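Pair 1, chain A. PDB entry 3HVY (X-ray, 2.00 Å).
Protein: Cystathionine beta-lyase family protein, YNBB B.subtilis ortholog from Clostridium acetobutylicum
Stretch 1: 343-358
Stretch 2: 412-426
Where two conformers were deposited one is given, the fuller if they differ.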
# COMPACT_ATOMS: atom_id res chain seq x y z
N LYS A 343 21.49 -28.80 24.60
CA LYS A 343 20.96 -27.73 25.42
C LYS A 343 21.57 -26.40 25.03
O LYS A 343 20.85 -25.41 24.88
CB LYS A 343 21.24 -27.96 26.87
CG LYS A 343 20.66 -26.89 27.77
CD LYS A 343 20.67 -27.31 29.24
CE LYS A 343 19.69 -26.50 30.09
NZ LYS A 343 20.03 -25.05 30.18
N LYS A 344 22.89 -26.38 24.90
CA LYS A 344 23.63 -25.14 24.53
C LYS A 344 23.11 -24.55 23.22
O LYS A 344 22.90 -23.34 23.09
CB LYS A 344 25.13 -25.40 24.49
CG LYS A 344 25.76 -25.64 25.84
CD LYS A 344 27.22 -26.02 25.68
CE LYS A 344 27.92 -26.19 26.99
NZ LYS A 344 29.31 -26.63 26.72
N LEU A 345 22.90 -25.42 22.23
CA LEU A 345 22.37 -24.99 20.96
C LEU A 345 21.01 -24.31 21.11
O LEU A 345 20.76 -23.25 20.53
CB LEU A 345 22.23 -26.19 20.04
CG LEU A 345 21.55 -26.02 18.67
CD1 LEU A 345 22.15 -24.93 17.82
CD2 LEU A 345 21.57 -27.36 17.92
N ILE A 346 20.13 -24.97 21.85
CA ILE A 346 18.76 -24.51 21.97
C ILE A 346 18.72 -23.23 22.75
O ILE A 346 18.09 -22.26 22.34
CB ILE A 346 17.85 -25.58 22.59
CG1 ILE A 346 17.63 -26.70 21.53
CG2 ILE A 346 16.56 -24.96 23.09
CD1 ILE A 346 17.20 -28.03 22.13
N ASP A 347 19.46 -23.21 23.85
CA ASP A 347 19.54 -22.03 24.68
C ASP A 347 20.05 -20.83 23.88
O ASP A 347 19.59 -19.72 24.07
CB ASP A 347 20.44 -22.28 25.89
CG ASP A 347 19.75 -23.13 26.99
OD1 ASP A 347 18.56 -23.51 26.82
OD2 ASP A 347 20.42 -23.40 28.03
N PHE A 348 21.02 -21.07 22.99
CA PHE A 348 21.63 -19.98 22.23
C PHE A 348 20.61 -19.39 21.24
O PHE A 348 20.48 -18.14 21.13
CB PHE A 348 22.87 -20.47 21.48
CG PHE A 348 23.56 -19.37 20.69
CD1 PHE A 348 24.54 -18.59 21.29
CD2 PHE A 348 23.24 -19.15 19.34
CE1 PHE A 348 25.19 -17.57 20.57
CE2 PHE A 348 23.87 -18.13 18.62
CZ PHE A 348 24.86 -17.36 19.24
N ILE A 349 19.91 -20.28 20.54
CA ILE A 349 18.90 -19.89 19.55
C ILE A 349 17.74 -19.17 20.21
O ILE A 349 17.34 -18.09 19.74
CB ILE A 349 18.47 -21.08 18.67
CG1 ILE A 349 19.70 -21.50 17.82
CG2 ILE A 349 17.34 -20.69 17.73
CD1 ILE A 349 19.41 -22.36 16.67
N LYS A 350 17.27 -19.69 21.33
CA LYS A 350 16.23 -19.01 22.10
C LYS A 350 16.70 -17.61 22.56
O LYS A 350 15.92 -16.65 22.59
CB LYS A 350 15.80 -19.84 23.30
CG LYS A 350 14.91 -21.04 22.96
CD LYS A 350 14.66 -21.88 24.25
CE LYS A 350 13.58 -22.96 24.12
NZ LYS A 350 12.21 -22.57 24.68
N GLY A 351 17.97 -17.49 22.90
CA GLY A 351 18.50 -16.21 23.31
C GLY A 351 18.47 -15.22 22.17
O GLY A 351 18.19 -14.05 22.39
N ILE A 352 18.73 -15.70 20.94
CA ILE A 352 18.67 -14.84 19.77
C ILE A 352 17.25 -14.30 19.62
O ILE A 352 17.06 -13.11 19.42
CB ILE A 352 19.13 -15.55 18.47
CG1 ILE A 352 20.63 -15.84 18.54
CG2 ILE A 352 18.85 -14.64 17.20
CD1 ILE A 352 21.54 -14.62 18.65
N GLN A 353 16.26 -15.17 19.77
CA GLN A 353 14.86 -14.75 19.71
C GLN A 353 14.58 -13.69 20.78
O GLN A 353 13.96 -12.65 20.51
CB GLN A 353 13.92 -15.95 19.89
CG GLN A 353 12.39 -15.64 19.75
CD GLN A 353 11.95 -15.44 18.32
OE1 GLN A 353 12.45 -16.09 17.43
NE2 GLN A 353 10.96 -14.59 18.11
N THR A 354 15.08 -13.92 21.97
CA THR A 354 14.84 -12.96 23.03
C THR A 354 15.54 -11.64 22.79
O THR A 354 15.13 -10.63 23.36
CB THR A 354 15.23 -13.50 24.44
OG1 THR A 354 16.63 -13.54 24.55
CG2 THR A 354 14.72 -14.87 24.69
N ALA A 355 16.59 -11.63 21.94
CA ALA A 355 17.28 -10.37 21.57
C ALA A 355 16.63 -9.66 20.39
O ALA A 355 17.19 -8.67 19.88
CB ALA A 355 18.73 -10.65 21.18
N SER A 356 15.49 -10.16 19.92
CA SER A 356 14.89 -9.60 18.69
C SER A 356 13.88 -8.54 19.02
O SER A 356 13.27 -8.57 20.09
CB SER A 356 14.22 -10.69 17.87
OG SER A 356 15.18 -11.69 17.51
N PRO A 357 13.68 -7.57 18.10
CA PRO A 357 12.70 -6.49 18.35
C PRO A 357 11.24 -6.92 18.20
O PRO A 357 10.35 -6.30 18.80
CB PRO A 357 13.04 -5.48 17.27
CG PRO A 357 13.58 -6.31 16.16
CD PRO A 357 14.41 -7.37 16.84
N VAL A 358 11.00 -7.93 17.35
CA VAL A 358 9.63 -8.40 17.07
C VAL A 358 9.53 -9.81 17.59
O VAL A 358 10.45 -10.60 17.44
CB VAL A 358 9.35 -8.35 15.57
CG1 VAL A 358 7.86 -8.73 15.24
CG2 VAL A 358 9.74 -6.93 15.03
N ASP A 412 25.31 -3.24 15.77
CA ASP A 412 24.99 -3.14 17.20
C ASP A 412 23.93 -4.19 17.58
O ASP A 412 24.01 -4.85 18.63
CB ASP A 412 24.51 -1.73 17.53
CG ASP A 412 25.66 -0.73 17.66
OD1 ASP A 412 26.67 -1.05 18.33
OD2 ASP A 412 25.57 0.39 17.10
N HIS A 413 22.93 -4.35 16.74
CA HIS A 413 21.92 -5.35 17.03
C HIS A 413 22.51 -6.76 17.06
O HIS A 413 22.34 -7.48 18.04
CB HIS A 413 20.73 -5.28 16.07
CG HIS A 413 19.62 -6.21 16.43
ND1 HIS A 413 18.83 -6.83 15.49
CD2 HIS A 413 19.22 -6.68 17.64
CE1 HIS A 413 17.96 -7.62 16.12
NE2 HIS A 413 18.17 -7.53 17.42
N ALA A 414 23.25 -7.12 16.04
CA ALA A 414 23.90 -8.44 15.97
C ALA A 414 24.76 -8.73 17.18
O ALA A 414 24.69 -9.80 17.82
CB ALA A 414 24.74 -8.51 14.67
N LYS A 415 25.58 -7.74 17.51
CA LYS A 415 26.52 -7.81 18.67
C LYS A 415 25.74 -8.00 19.96
O LYS A 415 26.01 -8.92 20.73
CB LYS A 415 27.38 -6.52 18.63
CG LYS A 415 28.08 -6.02 19.86
CD LYS A 415 28.79 -4.69 19.50
CE LYS A 415 28.01 -3.54 19.92
NZ LYS A 415 28.76 -2.32 19.57
N LEU A 416 24.71 -7.20 20.16
CA LEU A 416 23.90 -7.29 21.39
C LEU A 416 23.22 -8.66 21.49
O LEU A 416 23.17 -9.29 22.55
CB LEU A 416 22.86 -6.15 21.43
CG LEU A 416 23.47 -4.73 21.66
CD1 LEU A 416 22.49 -3.55 21.45
CD2 LEU A 416 24.09 -4.65 23.04
N GLY A 417 22.73 -9.13 20.35
CA GLY A 417 22.09 -10.43 20.28
C GLY A 417 23.03 -11.54 20.67
O GLY A 417 22.66 -12.42 21.45
N VAL A 418 24.26 -11.50 20.16
CA VAL A 418 25.23 -12.53 20.53
C VAL A 418 25.57 -12.51 22.02
O VAL A 418 25.68 -13.56 22.64
CB VAL A 418 26.48 -12.47 19.62
CG1 VAL A 418 27.61 -13.45 20.11
CG2 VAL A 418 26.03 -12.72 18.19
N LEU A 419 25.71 -11.30 22.59
CA LEU A 419 26.01 -11.18 23.99
C LEU A 419 24.85 -11.74 24.81
O LEU A 419 25.08 -12.48 25.78
CB LEU A 419 26.29 -9.74 24.40
CG LEU A 419 27.42 -9.00 23.70
CD1 LEU A 419 27.59 -7.60 24.33
CD2 LEU A 419 28.74 -9.81 23.71
N ILE A 420 23.63 -11.40 24.42
CA ILE A 420 22.47 -11.92 25.13
C ILE A 420 22.44 -13.43 25.01
O ILE A 420 22.34 -14.13 26.00
CB ILE A 420 21.15 -11.31 24.61
CG1 ILE A 420 21.09 -9.85 25.03
CG2 ILE A 420 19.94 -12.07 25.16
CD1 ILE A 420 20.11 -9.01 24.19
N ALA A 421 22.58 -13.94 23.81
CA ALA A 421 22.59 -15.38 23.62
C ALA A 421 23.75 -16.08 24.38
O ALA A 421 23.55 -17.11 25.05
CB ALA A 421 22.65 -15.70 22.13
N LEU A 422 24.97 -15.54 24.28
CA LEU A 422 26.13 -16.15 24.94
C LEU A 422 25.99 -16.17 26.47
O LEU A 422 26.46 -17.10 27.12
CB LEU A 422 27.40 -15.40 24.53
CG LEU A 422 28.74 -15.88 25.13
CD1 LEU A 422 28.97 -17.40 24.96
CD2 LEU A 422 29.94 -15.05 24.54
N SER A 423 25.35 -15.14 27.02
CA SER A 423 25.14 -15.02 28.47
C SER A 423 24.14 -16.05 29.00
O SER A 423 23.91 -16.12 30.20
CB SER A 423 24.68 -13.62 28.83
OG SER A 423 25.67 -12.66 28.51
N LYS A 424 23.52 -16.79 28.10
CA LYS A 424 22.75 -17.96 28.48
C LYS A 424 23.59 -19.24 28.55
O LYS A 424 23.12 -20.26 29.02
CB LYS A 424 21.59 -18.16 27.53
CG LYS A 424 20.76 -16.90 27.33
CD LYS A 424 19.31 -17.14 27.16
CE LYS A 424 19.02 -18.60 26.74
NZ LYS A 424 17.64 -18.93 26.23
N LEU A 425 24.83 -19.21 28.08
CA LEU A 425 25.67 -20.40 28.12
C LEU A 425 26.84 -20.27 29.10
O LEU A 425 27.20 -21.27 29.75
CB LEU A 425 26.26 -20.73 26.73
CG LEU A 425 25.41 -20.75 25.48
CD1 LEU A 425 26.30 -21.21 24.32
CD2 LEU A 425 24.16 -21.58 25.58
N ILE A 426 27.46 -19.10 29.18
CA ILE A 426 28.57 -18.96 30.11
C ILE A 426 28.33 -17.84 31.10
O ILE A 426 27.63 -16.86 30.81
CB ILE A 426 29.96 -18.81 29.40
CG1 ILE A 426 30.21 -17.38 28.94
CG2 ILE A 426 30.16 -19.87 28.26
CD1 ILE A 426 31.50 -17.27 28.15

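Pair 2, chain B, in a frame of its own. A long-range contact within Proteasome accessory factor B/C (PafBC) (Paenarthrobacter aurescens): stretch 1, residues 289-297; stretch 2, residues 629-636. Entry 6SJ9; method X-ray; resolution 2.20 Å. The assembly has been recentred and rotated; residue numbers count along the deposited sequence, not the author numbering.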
# COMPACT_ATOMS: atom_id res chain seq x y z
N ALA B 289 -7.11 -17.45 5.61
CA ALA B 289 -6.84 -17.72 7.03
C ALA B 289 -5.96 -16.64 7.64
O ALA B 289 -6.17 -16.26 8.81
CB ALA B 289 -6.19 -19.09 7.22
N GLU B 290 -4.97 -16.17 6.90
CA GLU B 290 -4.16 -15.07 7.41
C GLU B 290 -5.02 -13.85 7.65
O GLU B 290 -4.90 -13.20 8.68
CB GLU B 290 -3.00 -14.75 6.46
CG GLU B 290 -2.12 -13.61 7.00
CD GLU B 290 -0.88 -13.35 6.15
OE1 GLU B 290 -0.61 -14.15 5.25
OE2 GLU B 290 -0.18 -12.33 6.37
N GLU B 291 -5.93 -13.54 6.73
CA GLU B 291 -6.81 -12.41 6.95
C GLU B 291 -7.67 -12.63 8.19
O GLU B 291 -7.78 -11.74 9.06
CB GLU B 291 -7.70 -12.17 5.72
CG GLU B 291 -8.68 -11.02 5.96
CD GLU B 291 -9.73 -10.89 4.87
OE1 GLU B 291 -9.63 -11.62 3.87
OE2 GLU B 291 -10.68 -10.10 5.04
N LEU B 292 -8.28 -13.80 8.31
CA LEU B 292 -9.20 -14.04 9.42
C LEU B 292 -8.49 -14.12 10.77
O LEU B 292 -8.97 -13.56 11.74
CB LEU B 292 -10.02 -15.31 9.16
CG LEU B 292 -10.93 -15.28 7.92
CD1 LEU B 292 -11.66 -16.60 7.80
CD2 LEU B 292 -11.96 -14.14 7.99
N ALA B 293 -7.29 -14.67 10.81
CA ALA B 293 -6.50 -14.68 12.05
C ALA B 293 -6.22 -13.27 12.54
O ALA B 293 -6.14 -13.03 13.76
CB ALA B 293 -5.15 -15.36 11.81
N SER B 294 -6.04 -12.33 11.59
CA SER B 294 -5.83 -10.93 11.94
C SER B 294 -7.04 -10.35 12.66
O SER B 294 -6.92 -9.38 13.41
CB SER B 294 -5.44 -10.12 10.68
OG SER B 294 -6.58 -9.51 10.08
N TYR B 295 -8.20 -10.93 12.45
CA TYR B 295 -9.42 -10.44 13.08
C TYR B 295 -9.66 -11.06 14.47
O TYR B 295 -10.58 -10.62 15.18
CB TYR B 295 -10.63 -10.69 12.18
CG TYR B 295 -10.60 -10.02 10.82
CD1 TYR B 295 -9.98 -8.79 10.63
CD2 TYR B 295 -11.16 -10.65 9.71
CE1 TYR B 295 -9.95 -8.19 9.36
CE2 TYR B 295 -11.15 -10.07 8.45
CZ TYR B 295 -10.54 -8.84 8.27
OH TYR B 295 -10.52 -8.30 6.99
N GLY B 296 -8.86 -12.05 14.88
CA GLY B 296 -8.96 -12.64 16.20
C GLY B 296 -10.34 -13.14 16.65
O GLY B 296 -10.97 -13.99 16.02
N PRO B 297 -10.79 -12.66 17.82
CA PRO B 297 -12.10 -13.11 18.33
C PRO B 297 -13.28 -12.52 17.58
O PRO B 297 -14.39 -12.99 17.79
CB PRO B 297 -12.08 -12.63 19.78
CG PRO B 297 -11.27 -11.37 19.71
CD PRO B 297 -10.19 -11.63 18.69
N PRO B 629 -2.39 -6.26 18.50
CA PRO B 629 -2.87 -7.66 18.61
C PRO B 629 -3.26 -8.29 17.26
O PRO B 629 -2.98 -9.47 17.02
CB PRO B 629 -4.07 -7.54 19.56
CG PRO B 629 -3.77 -6.32 20.38
CD PRO B 629 -3.14 -5.36 19.40
N MSE B 630 -3.94 -7.55 16.41
CA MSE B 630 -4.20 -7.96 15.02
C MSE B 630 -2.92 -8.31 14.26
O MSE B 630 -2.83 -9.37 13.66
CB MSE B 630 -4.92 -6.87 14.26
CG MSE B 630 -6.22 -6.44 14.89
SE MSE B 630 -7.15 -5.20 13.68
CE MSE B 630 -5.67 -3.93 13.37
N PHE B 631 -1.92 -7.42 14.31
CA PHE B 631 -0.61 -7.71 13.75
C PHE B 631 -0.07 -9.06 14.24
O PHE B 631 0.26 -9.93 13.43
CB PHE B 631 0.34 -6.57 14.11
CG PHE B 631 1.76 -6.75 13.62
CD1 PHE B 631 2.08 -6.58 12.28
CD2 PHE B 631 2.79 -7.10 14.51
CE1 PHE B 631 3.39 -6.74 11.83
CE2 PHE B 631 4.08 -7.28 14.05
CZ PHE B 631 4.38 -7.09 12.71
N VAL B 632 -0.09 -9.29 15.57
CA VAL B 632 0.54 -10.51 16.08
C VAL B 632 -0.29 -11.73 15.69
O VAL B 632 0.26 -12.79 15.33
CB VAL B 632 0.73 -10.43 17.62
CG1 VAL B 632 1.23 -11.76 18.16
CG2 VAL B 632 1.66 -9.29 18.03
N SER B 633 -1.61 -11.65 15.80
CA SER B 633 -2.39 -12.83 15.46
C SER B 633 -2.37 -13.07 13.95
O SER B 633 -2.28 -14.21 13.51
CB SER B 633 -3.83 -12.74 15.98
OG SER B 633 -4.58 -11.70 15.35
N GLN B 634 -2.37 -12.00 13.15
CA GLN B 634 -2.27 -12.19 11.70
C GLN B 634 -1.08 -13.07 11.35
O GLN B 634 -1.22 -14.07 10.64
CB GLN B 634 -2.12 -10.85 10.98
CG GLN B 634 -1.87 -11.08 9.52
CD GLN B 634 -1.80 -9.81 8.73
OE1 GLN B 634 -2.25 -8.76 9.17
NE2 GLN B 634 -1.21 -9.90 7.55
N HIS B 635 0.06 -12.77 11.92
CA HIS B 635 1.29 -13.42 11.49
C HIS B 635 1.55 -14.75 12.19
O HIS B 635 2.59 -15.36 11.95
CB HIS B 635 2.45 -12.44 11.66
CG HIS B 635 2.39 -11.37 10.63
ND1 HIS B 635 1.99 -10.09 10.93
CD2 HIS B 635 2.56 -11.42 9.29
CE1 HIS B 635 1.96 -9.37 9.81
NE2 HIS B 635 2.30 -10.16 8.81
N GLY B 636 0.64 -15.20 13.04
CA GLY B 636 0.52 -16.61 13.38
C GLY B 636 1.79 -17.33 13.80
O GLY B 636 2.08 -18.41 13.28

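Pair 1 and pair 2 each bring together two helices far apart in sequence that run in roughly opposite directions. The axes approach to 7.8 Å in both, at 137° in pair 1 and 145° in pair 2, and 14 central residues superpose with an RMSD of 0.9 Å. At so short a separation the backbones nearly touch, leaving little room where they come closest.

In pair 1 the tightest point is G351(A) against A421(A), whose CA atoms lie 4.2 Å apart. Glycine suits this place because an ideal CB on G351(A) would point toward the other helix and sit 2.8 Å from the CA of A421(A), a clash. The superposition matches G351(A) with A293(B) and A421(A) with Q634(B). In pair 2 the closest CA pair falls one residue later, between S294(B) and Q634(B), whose CA atoms are 3.8 Å apart, and the alanine methyl fits, with CB of A293(B) 4.3 Å from CA of Q634(B). CB of S294(B), matched to I352(A), rests 3.4 Å from the CB of Q634(B), while its OG turns back to the O of E291(B), 2.7 Å away, satisfying the hydroxyl within its own helix.

A clear difference appears where F348(A) coincides with E290(B). The phenylalanine lays one ring face over the A421(A) methyl, with CB 3.8 Å from the ring centroid, an apolar CH-pi contact that suits a buried site. Pair 2 places polar groups at both matched positions: the extended E290(B) accepts a nearly linear hydrogen bond at OE2 from NE2 of Q634(B), 2.9 Å away. A long amide and a long carboxylate thus span a gap that pair 1 fills with a ring and a methyl.

I420(A) and S633(B) also match, and both point CB toward the partner helix. The isoleucine packs its CD1 3.7 Å from CB of A355(A), whereas the short serine donates from OG to the backbone O of A293(B) at 2.6 Å. Three residues earlier, G417(A) matches M630(B). CB of A355(A) lies 3.5 Å from CA of G417(A); M630(B), a selenomethionine, brings its CB within 3.3 Å of the O of S294(B) but leads the end of its side chain away from the contact.

Pair 1 is not wholly apolar: NE2 of H413(A) donates to the O of A355(A) at 2.9 Å, anchoring the first residue beyond the helix. Overall, pair 1 relies mainly on apolar packing around a glycine, and pair 2 combines close packing at S294(B) with two hydrogen bonds, one between the long side chains of Q634(B) and E290(B) and one from OG of S633(B) to the backbone O of A293(B).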